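Local coordinates for sperm-specific class P protein 34 (Caenorhabditis elegans, PDB 1M1S) that is of unknown function but belongs to the major sperm protein family and probably acts in nematode sperm, at residues L39-V43 and A98-A102. Residues are numbered along the deposited sequence.
Sequences LAFKV and APFKA
Residues 39-43 run as an extended strand (phi/psi near -120/140), whereas 98-102 make a weakly bonded helical turn at about 98-101. A40 CA lies 7.5 Å from P99 CA, and K42 CA 7.5 Å from F100 CA. No hydrogen bond crosses the contact, and the 211 Å² it buries comes mostly from F100, A40 and K42. With chi1 in the m well (-61°) and chi2 at 111°, the F100 ring enters between the CB atoms of A40 and K42, both directed toward the turn. K42 CB stands 3.7 Å from the F100 ring centroid, 1° off the normal, a CH-pi contact over the face. The all-trans K42 chain then carries its NZ away from the turn. A40 O lies at the ring edge, 3.2 Å from F100 CZ; separately, A40 CB makes an apolar contact 3.7 Å from F100 CE1. P99 extends the apolar patch, its CG 3.8 Å from A40 CB. F41, its CB on the other strand face, touches I31, V60 and I84 inside the immunoglobulin-like MSP fold. The turn, from the connection between strands 79-89 and 107-115, packs on the outer face of strand 38-45, which pairs antiparallel with strands 51-60 and 79-89.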
loop_
_atom_site.group_PDB
_atom_site.type_symbol
_atom_site.label_atom_id
_atom_site.label_comp_id
_atom_site.label_asym_id
_atom_site.label_seq_id
_atom_site.Cartn_x
_atom_site.Cartn_y
_atom_site.Cartn_z
ATOM N N LEU A 39 8.157 1.356 10.421
ATOM C CA LEU A 39 7.894 1.981 9.130
ATOM C C LEU A 39 6.527 2.674 9.051
ATOM O O LEU A 39 5.570 2.322 9.762
ATOM C CB LEU A 39 8.002 0.945 7.999
ATOM C CG LEU A 39 9.277 0.129 7.794
ATOM C CD1 LEU A 39 8.990 -0.965 6.790
ATOM C CD2 LEU A 39 10.426 1.009 7.337
ATOM N N ALA A 40 6.467 3.673 8.178
ATOM C CA ALA A 40 5.262 4.432 7.926
ATOM C C ALA A 40 5.023 4.200 6.455
ATOM O O ALA A 40 5.968 4.133 5.692
ATOM C CB ALA A 40 5.504 5.905 8.195
ATOM N N PHE A 41 3.788 3.986 6.050
ATOM C CA PHE A 41 3.565 3.793 4.636
ATOM C C PHE A 41 2.494 4.726 4.092
ATOM O O PHE A 41 1.547 5.079 4.805
ATOM C CB PHE A 41 3.323 2.311 4.286
ATOM C CG PHE A 41 2.005 1.749 4.760
ATOM C CD1 PHE A 41 0.857 1.863 3.974
ATOM C CD2 PHE A 41 1.920 1.047 5.955
ATOM C CE1 PHE A 41 -0.358 1.276 4.367
ATOM C CE2 PHE A 41 0.705 0.452 6.363
ATOM C CZ PHE A 41 -0.437 0.571 5.565
ATOM N N LYS A 42 2.685 5.131 2.837
ATOM C CA LYS A 42 1.777 6.012 2.117
ATOM C C LYS A 42 1.296 5.267 0.887
ATOM O O LYS A 42 2.112 4.733 0.151
ATOM C CB LYS A 42 2.522 7.258 1.663
ATOM C CG LYS A 42 1.688 8.177 0.794
ATOM C CD LYS A 42 2.433 9.426 0.462
ATOM C CE LYS A 42 1.588 10.302 -0.412
ATOM N NZ LYS A 42 2.243 11.602 -0.739
ATOM N N VAL A 43 -0.010 5.283 0.628
ATOM C CA VAL A 43 -0.587 4.589 -0.534
ATOM C C VAL A 43 -1.152 5.530 -1.624
ATOM O O VAL A 43 -2.173 6.188 -1.425
ATOM C CB VAL A 43 -1.655 3.569 -0.063
ATOM C CG1 VAL A 43 -2.146 2.714 -1.203
ATOM C CG2 VAL A 43 -1.073 2.707 1.009
ATOM N N ALA A 98 3.659 12.278 9.004
ATOM C CA ALA A 98 4.822 13.118 9.310
ATOM C C ALA A 98 6.048 12.910 8.413
ATOM O O ALA A 98 6.533 13.878 7.812
ATOM C CB ALA A 98 5.190 13.025 10.774
ATOM N N PRO A 99 6.523 11.648 8.243
ATOM C CA PRO A 99 7.695 11.497 7.368
ATOM C C PRO A 99 7.397 11.670 5.863
ATOM O O PRO A 99 8.314 11.673 5.058
ATOM C CB PRO A 99 8.201 10.087 7.708
ATOM C CG PRO A 99 6.966 9.373 8.010
ATOM C CD PRO A 99 6.187 10.353 8.869
ATOM N N PHE A 100 6.126 11.826 5.491
ATOM C CA PHE A 100 5.758 12.010 4.078
ATOM C C PHE A 100 5.513 13.476 3.742
ATOM O O PHE A 100 5.867 13.930 2.657
ATOM C CB PHE A 100 4.571 11.120 3.689
ATOM C CG PHE A 100 4.855 9.653 3.841
ATOM C CD1 PHE A 100 4.213 8.910 4.834
ATOM C CD2 PHE A 100 5.830 9.036 3.055
ATOM C CE1 PHE A 100 4.533 7.571 5.066
ATOM C CE2 PHE A 100 6.169 7.693 3.270
ATOM C CZ PHE A 100 5.515 6.958 4.287
ATOM N N LYS A 101 4.921 14.207 4.688
ATOM C CA LYS A 101 4.680 15.648 4.570
ATOM C C LYS A 101 6.076 16.284 4.611
ATOM O O LYS A 101 6.252 17.475 4.320
ATOM C CB LYS A 101 3.876 16.144 5.789
ATOM C CG LYS A 101 2.387 15.827 5.806
ATOM C CD LYS A 101 1.731 16.337 7.094
ATOM C CE LYS A 101 0.229 16.458 6.933
ATOM N NZ LYS A 101 -0.427 16.838 8.197
ATOM N N ALA A 102 7.036 15.462 5.055
ATOM C CA ALA A 102 8.446 15.816 5.214
ATOM C C ALA A 102 9.307 15.481 4.002
ATOM O O ALA A 102 10.448 15.953 3.902
ATOM C CB ALA A 102 9.023 15.107 6.439
#